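Local coordinates for flavin reductase domain protein (Arthrobacter sp., PDB 2QCK) that probably binds FMN and probably catalyses the reduction of flavin by a nicotinamide cofactor, at the interface of chains A and B. Numbering follows the deposited sequence. Chains: chain A/B, Flavin reductase domain protein.

Contact 1: the interface of chains A and B. Residues chain A 77, 115-118, 142-143; chain B 16, 19-20.
The N-terminal helix 10-18 of one flavin reductase-like subunit docks here against strands 116-127, 131-143 and 72-77 of the other, with B:Met16, modelled as selenomethionine, set against the backbone of A:Gly116 and the side chain of A:Met77. The B:Met16 chain folds back on itself, bent at chi2 and at chi3 (-58°), and this curl carries its selenium and methyl tip onto the start of strand 116-127. CE of B:Met16 lies 3.3 Å from CA of A:Gly116, where the lack of a side chain probably allows the close approach. The same methyl presses on CB of A:Met77 at 3.4 Å, a tight fit between two selenomethionines that cross obliquely. Selenium of B:Met16 rests 3.7 Å from CA of A:Val143, while its CG runs past CD2 of A:Leu118 at 3.8 Å, the two side chains pointing in opposite directions. Just beyond the helix, B:Arg19 stretches out from CG to NE and offers NH1 of its guanidinium to the carbonyl O of A:Ala115 at 2.8 Å. That hydrogen bond arrives in the carbonyl plane but is bent, 120° at the hydrogen, and the oxygen lies 32° out of the guanidinium plane. CB of A:Val143 lies above one face of the guanidinium, offset toward its rim, though its CG1 is modelled too close for the spacing to be trusted. CB of B:His20 borders CG of A:Met77 at 4.0 Å.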
# COMPACT_ATOMS: atom_id res chain seq x y z
N MSE A 77 -0.54 -13.27 0.22
CA MSE A 77 -1.21 -12.56 1.33
C MSE A 77 -1.08 -13.45 2.55
O MSE A 77 -1.17 -14.68 2.45
CB MSE A 77 -2.69 -12.35 1.01
CG MSE A 77 -2.92 -11.17 0.10
SE MSE A 77 -2.18 -11.36 -1.73
CE MSE A 77 -2.93 -9.63 -2.45
N ALA A 115 -2.67 -17.09 3.14
CA ALA A 115 -4.08 -16.71 2.93
C ALA A 115 -4.53 -16.90 1.47
O ALA A 115 -5.72 -17.10 1.17
CB ALA A 115 -4.33 -15.28 3.37
N GLY A 116 -3.55 -16.81 0.57
CA GLY A 116 -3.72 -17.10 -0.83
C GLY A 116 -2.59 -16.44 -1.56
O GLY A 116 -1.82 -15.68 -0.97
N TRP A 117 -2.47 -16.77 -2.83
CA TRP A 117 -1.46 -16.16 -3.70
C TRP A 117 -1.98 -15.83 -5.10
O TRP A 117 -3.00 -16.37 -5.56
CB TRP A 117 -0.23 -17.08 -3.82
CG TRP A 117 -0.56 -18.48 -4.22
CD1 TRP A 117 -0.75 -19.54 -3.40
CD2 TRP A 117 -0.73 -18.97 -5.56
NE1 TRP A 117 -1.03 -20.67 -4.13
CE2 TRP A 117 -1.03 -20.34 -5.46
CE3 TRP A 117 -0.66 -18.38 -6.81
CZ2 TRP A 117 -1.26 -21.13 -6.57
CZ3 TRP A 117 -0.91 -19.15 -7.91
CH2 TRP A 117 -1.19 -20.52 -7.79
N LEU A 118 -1.22 -14.96 -5.76
CA LEU A 118 -1.45 -14.63 -7.16
C LEU A 118 -0.12 -14.73 -7.89
O LEU A 118 0.93 -14.44 -7.30
CB LEU A 118 -1.98 -13.19 -7.28
CG LEU A 118 -3.24 -12.82 -6.49
CD1 LEU A 118 -3.58 -11.36 -6.69
CD2 LEU A 118 -4.38 -13.69 -6.92
N GLN A 142 -4.92 -18.35 -6.41
CA GLN A 142 -5.58 -19.38 -5.62
C GLN A 142 -5.79 -18.82 -4.22
O GLN A 142 -4.87 -18.31 -3.59
CB GLN A 142 -4.73 -20.62 -5.59
CG GLN A 142 -5.49 -21.86 -5.19
CD GLN A 142 -4.57 -23.05 -5.05
OE1 GLN A 142 -3.59 -23.04 -4.27
NE2 GLN A 142 -4.86 -24.10 -5.80
N VAL A 143 -7.02 -18.89 -3.76
CA VAL A 143 -7.36 -18.51 -2.41
C VAL A 143 -6.88 -19.60 -1.45
O VAL A 143 -7.02 -20.78 -1.73
CB VAL A 143 -8.86 -18.33 -2.27
CG1 VAL A 143 -9.16 -17.69 -0.96
CG2 VAL A 143 -9.36 -17.41 -3.38
N MSE B 16 -8.49 -12.06 -3.02
CA MSE B 16 -7.18 -11.92 -2.37
C MSE B 16 -6.95 -10.50 -1.86
O MSE B 16 -6.36 -10.33 -0.80
CB MSE B 16 -6.02 -12.38 -3.27
CG MSE B 16 -5.89 -13.87 -3.48
SE MSE B 16 -6.39 -14.95 -1.88
CE MSE B 16 -5.06 -14.12 -0.63
N ARG B 19 -8.69 -9.86 1.30
CA ARG B 19 -7.96 -10.44 2.41
C ARG B 19 -6.69 -9.69 2.78
O ARG B 19 -5.96 -10.10 3.70
CB ARG B 19 -7.59 -11.87 2.07
CG ARG B 19 -8.79 -12.81 1.89
CD ARG B 19 -8.32 -14.24 1.80
NE ARG B 19 -9.47 -15.09 1.54
CZ ARG B 19 -9.47 -16.41 1.62
NH1 ARG B 19 -8.38 -17.09 1.97
NH2 ARG B 19 -10.59 -17.07 1.35
N HIS B 20 -6.41 -8.61 2.07
CA HIS B 20 -5.19 -7.86 2.28
C HIS B 20 -5.61 -6.58 3.00
O HIS B 20 -6.36 -5.79 2.44
CB HIS B 20 -4.57 -7.57 0.92
CG HIS B 20 -3.23 -6.94 0.97
ND1 HIS B 20 -2.13 -7.58 1.53
CD2 HIS B 20 -2.79 -5.74 0.54
CE1 HIS B 20 -1.08 -6.79 1.44
NE2 HIS B 20 -1.44 -5.67 0.84

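Contact 2: the interface of chains A and B. Residues chain A 43-45, 52-53, 77, 118; chain B 13, 17, 20, 56.
With chi1 of -81° setting CG of B:Phe17 roughly anti to its carbonyl carbon, the phenyl ring slots between CE of A:Met77 and CB of A:Ser45; B:Phe13, with CG anti to the backbone N (chi1 175°), brings CZ to 3.4 Å from the carbonyl O of A:Arg52, in van der Waals contact. The methyl CE of A:Met77 sits over one face of the B:Phe17 ring, 3.6 Å from its centroid in a CH-pi contact, and A:Ser45 covers the opposite face toward the rim. At the ring tip, CZ of B:Phe17 meets CB of A:Phe53 at 3.7 Å. An alanine in place of B:Phe17 would probably open a gap between A:Met77 and A:Ser45 and leave the A:Met77 methyl without its aromatic partner. CD1 of A:Leu118 packs on CD1 of B:Phe13 at 3.6 Å, the side chains crossing at about a right angle. Donors flank this core. NE2 of B:His20 bonds the carbonyl O of A:Val43 at 3.2 Å and ND2 of B:Asn56 the O of A:Ser45 at 3.0 Å, both from above the carbonyl planes, the second straighter at the hydrogen (166°). Helix 10-18 of chain B lies against strands 44-48, 51-58, 72-77 and 116-127 of chain A, and B:Asn56 comes from strand 51-58.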
# COMPACT_ATOMS: atom_id res chain seq x y z
N VAL A 43 2.28 -3.64 -1.30
CA VAL A 43 1.54 -4.29 -2.35
C VAL A 43 0.17 -3.62 -2.32
O VAL A 43 -0.38 -3.47 -1.23
CB VAL A 43 1.41 -5.81 -2.11
CG1 VAL A 43 0.39 -6.41 -3.02
CG2 VAL A 43 2.80 -6.53 -2.30
N ALA A 44 -0.35 -3.21 -3.47
CA ALA A 44 -1.66 -2.51 -3.60
C ALA A 44 -2.26 -2.94 -4.89
O ALA A 44 -1.57 -3.12 -5.90
CB ALA A 44 -1.48 -1.03 -3.62
N SER A 45 -3.57 -3.09 -4.87
CA SER A 45 -4.36 -3.23 -6.07
C SER A 45 -4.25 -2.01 -7.00
O SER A 45 -4.30 -0.87 -6.52
CB SER A 45 -5.81 -3.39 -5.64
OG SER A 45 -6.53 -3.77 -6.76
N ARG A 52 -4.29 -6.03 -12.02
CA ARG A 52 -2.91 -5.63 -11.76
C ARG A 52 -2.71 -5.18 -10.33
O ARG A 52 -3.61 -4.67 -9.70
CB ARG A 52 -2.48 -4.47 -12.65
CG ARG A 52 -2.82 -4.53 -14.12
CD ARG A 52 -2.09 -3.41 -14.83
NE ARG A 52 -2.92 -2.68 -15.80
CZ ARG A 52 -3.10 -3.05 -17.06
NH1 ARG A 52 -2.53 -4.15 -17.53
NH2 ARG A 52 -3.86 -2.32 -17.85
N PHE A 53 -1.48 -5.32 -9.84
CA PHE A 53 -1.09 -4.77 -8.56
C PHE A 53 0.27 -4.13 -8.72
O PHE A 53 0.95 -4.36 -9.70
CB PHE A 53 -1.06 -5.82 -7.41
CG PHE A 53 -0.03 -6.92 -7.56
CD1 PHE A 53 -0.34 -8.09 -8.20
CD2 PHE A 53 1.21 -6.83 -6.94
CE1 PHE A 53 0.57 -9.12 -8.31
CE2 PHE A 53 2.13 -7.85 -7.07
CZ PHE A 53 1.80 -8.98 -7.74
N MSE A 77 -0.54 -13.27 0.22
CA MSE A 77 -1.21 -12.56 1.33
C MSE A 77 -1.08 -13.45 2.55
O MSE A 77 -1.17 -14.68 2.45
CB MSE A 77 -2.69 -12.35 1.01
CG MSE A 77 -2.92 -11.17 0.10
SE MSE A 77 -2.18 -11.36 -1.73
CE MSE A 77 -2.93 -9.63 -2.45
N LEU A 118 -1.22 -14.96 -5.76
CA LEU A 118 -1.45 -14.63 -7.16
C LEU A 118 -0.12 -14.73 -7.89
O LEU A 118 0.93 -14.44 -7.30
CB LEU A 118 -1.98 -13.19 -7.28
CG LEU A 118 -3.24 -12.82 -6.49
CD1 LEU A 118 -3.58 -11.36 -6.69
CD2 LEU A 118 -4.38 -13.69 -6.92
N PHE B 13 -8.67 -12.75 -7.72
CA PHE B 13 -7.99 -11.47 -7.55
C PHE B 13 -8.79 -10.53 -6.60
O PHE B 13 -8.24 -10.01 -5.63
CB PHE B 13 -7.74 -10.82 -8.93
CG PHE B 13 -7.14 -9.46 -8.87
CD1 PHE B 13 -5.78 -9.28 -8.70
CD2 PHE B 13 -7.94 -8.33 -9.00
CE1 PHE B 13 -5.24 -7.98 -8.63
CE2 PHE B 13 -7.39 -7.06 -8.95
CZ PHE B 13 -6.04 -6.90 -8.75
N PHE B 17 -7.42 -9.47 -2.56
CA PHE B 17 -7.28 -8.08 -2.05
C PHE B 17 -8.31 -7.72 -0.99
O PHE B 17 -8.11 -6.76 -0.23
CB PHE B 17 -7.19 -6.99 -3.16
CG PHE B 17 -5.83 -6.89 -3.72
CD1 PHE B 17 -4.84 -6.23 -3.03
CD2 PHE B 17 -5.49 -7.61 -4.86
CE1 PHE B 17 -3.55 -6.24 -3.48
CE2 PHE B 17 -4.19 -7.62 -5.33
CZ PHE B 17 -3.23 -6.93 -4.63
N HIS B 20 -6.41 -8.61 2.07
CA HIS B 20 -5.19 -7.86 2.28
C HIS B 20 -5.61 -6.58 3.00
O HIS B 20 -6.36 -5.79 2.44
CB HIS B 20 -4.57 -7.57 0.92
CG HIS B 20 -3.23 -6.94 0.97
ND1 HIS B 20 -2.13 -7.58 1.53
CD2 HIS B 20 -2.79 -5.74 0.54
CE1 HIS B 20 -1.08 -6.79 1.44
NE2 HIS B 20 -1.44 -5.67 0.84
N ASN B 56 -2.39 4.54 -6.07
CA ASN B 56 -3.14 4.20 -7.26
C ASN B 56 -4.54 4.81 -7.18
O ASN B 56 -5.12 4.97 -6.09
CB ASN B 56 -3.23 2.69 -7.43
CG ASN B 56 -1.86 2.00 -7.50
OD1 ASN B 56 -0.87 2.61 -7.92
ND2 ASN B 56 -1.79 0.74 -7.06

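Contact 3: the interface of chains A and B. Residues chain A 19, 21-22, 151, 153, 160; chain B 22-23, 149, 151, 160.
A:Leu151 and B:Leu151 meet tip to tip through their CD1 methyls, a tight 3.3 Å, where equivalent segments of the two flavin reductase-like subunits face each other across the two-fold axis. Each leucine has CG anti to its carbonyl carbon (chi1 -38°), which directs the branch at its twin; CD2 of B:Leu151 turns instead to the methyl of A:Ala21, a pair modelled too close to be measured reliably. CB of B:Pro160 borders CD1 of A:Leu151 at 4.2 Å, the two side chains crossing at about a right angle. Alongside, B:Pro149 lays its CG over one face of the A:His153 imidazole in a CH-pi contact, 3.4 Å from the ring centroid, although the individual carbon spacing is again doubtfully short. CB of B:Pro149 also approaches the carbonyl O of A:Arg19 at 3.6 Å and CB of A:Ala21 at 4.0 Å. A polar link is made by water 1, which lies 3.0 Å from the carbonyl O of A:Ala21 and receives the backbone N-H of B:Gly23, also at 3.0 Å. Behind these groups, antiparallel bridges pair A:Ala22 with B:Ala22 and A:Pro160 with B:Pro160, in strands 22-23 and 156-162, and may help fix the register in which the leucines and prolines meet.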
# COMPACT_ATOMS: atom_id res chain seq x y z
N ARG A 19 3.71 6.06 11.14
CA ARG A 19 2.34 6.15 11.61
C ARG A 19 1.31 5.58 10.65
O ARG A 19 0.09 5.63 10.93
CB ARG A 19 2.01 7.62 11.87
CG ARG A 19 2.82 8.26 12.99
CD ARG A 19 2.25 9.62 13.33
NE ARG A 19 3.11 10.25 14.32
CZ ARG A 19 2.80 11.33 15.01
NH1 ARG A 19 1.63 11.95 14.85
NH2 ARG A 19 3.68 11.80 15.89
N ALA A 21 -0.12 2.35 8.90
CA ALA A 21 -0.10 0.89 9.01
C ALA A 21 -0.20 0.24 7.62
O ALA A 21 -0.54 0.89 6.61
CB ALA A 21 -1.26 0.42 9.87
N ALA A 22 0.06 -1.06 7.54
CA ALA A 22 0.08 -1.71 6.24
C ALA A 22 -0.18 -3.21 6.38
O ALA A 22 0.13 -3.77 7.41
CB ALA A 22 1.43 -1.47 5.58
N LEU A 151 -0.86 -7.48 9.73
CA LEU A 151 -0.53 -6.08 9.55
C LEU A 151 0.84 -5.81 10.12
O LEU A 151 1.36 -6.59 10.93
CB LEU A 151 -1.53 -5.22 10.27
CG LEU A 151 -2.98 -5.70 10.23
CD1 LEU A 151 -3.77 -4.93 11.29
CD2 LEU A 151 -3.53 -5.49 8.88
N HIS A 153 3.01 -2.32 11.61
CA HIS A 153 2.83 -0.94 11.98
C HIS A 153 3.91 -0.61 13.00
O HIS A 153 4.15 -1.39 13.93
CB HIS A 153 1.45 -0.75 12.59
CG HIS A 153 1.34 0.44 13.47
ND1 HIS A 153 1.82 1.68 13.09
CD2 HIS A 153 0.86 0.58 14.73
CE1 HIS A 153 1.62 2.55 14.08
NE2 HIS A 153 1.04 1.91 15.08
N PRO A 160 -5.74 -6.85 12.87
CA PRO A 160 -6.78 -5.86 12.82
C PRO A 160 -7.96 -6.28 13.70
O PRO A 160 -8.36 -7.45 13.69
CB PRO A 160 -7.15 -5.81 11.35
CG PRO A 160 -6.90 -7.16 10.84
CD PRO A 160 -5.82 -7.78 11.73
N ALA B 22 -5.07 -2.76 4.96
CA ALA B 22 -4.38 -1.57 4.49
C ALA B 22 -4.57 -0.42 5.47
O ALA B 22 -5.57 -0.37 6.16
CB ALA B 22 -4.92 -1.19 3.12
N GLY B 23 -3.61 0.49 5.53
CA GLY B 23 -3.81 1.73 6.26
C GLY B 23 -4.61 2.70 5.45
O GLY B 23 -4.66 2.59 4.25
N PRO B 149 -3.16 4.13 14.38
CA PRO B 149 -3.51 4.21 12.95
C PRO B 149 -4.85 3.59 12.60
O PRO B 149 -5.27 2.62 13.21
CB PRO B 149 -2.41 3.43 12.25
CG PRO B 149 -1.29 3.36 13.21
CD PRO B 149 -1.86 3.45 14.59
N LEU B 151 -7.04 1.46 9.98
CA LEU B 151 -6.90 0.42 8.98
C LEU B 151 -8.23 0.18 8.32
O LEU B 151 -9.28 0.55 8.84
CB LEU B 151 -6.45 -0.87 9.64
CG LEU B 151 -5.43 -0.72 10.77
CD1 LEU B 151 -5.38 -2.05 11.53
CD2 LEU B 151 -4.13 -0.34 10.21
N PRO B 160 -5.30 -1.56 14.66
CA PRO B 160 -4.29 -2.59 14.82
C PRO B 160 -4.06 -2.88 16.30
O PRO B 160 -3.99 -1.96 17.11
CB PRO B 160 -3.07 -1.98 14.15
CG PRO B 160 -3.19 -0.54 14.35
CD PRO B 160 -4.69 -0.23 14.49
O HOH W 1 -1.22 0.51 3.73

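Contact 1 and contact 2 are neighbouring parts of one docking surface, their C-alpha centres about 9 Å apart, and they share A:Met77, A:Leu118 and B:His20; helix 10-18 of chain B supplies both. Between C-alpha centres, contact 3, near the two-fold axis, lies about 18 Å from contact 1 and about 16 Å from contact 2. Residue 19 serves contact 1 from chain B and contact 3 from chain A. Because the symmetry repeats contacts 1 and 2 with chains exchanged, each subunit both gives and receives a helix, an arrangement consistent with a dimer, although the structure alone does not show that it forms in solution.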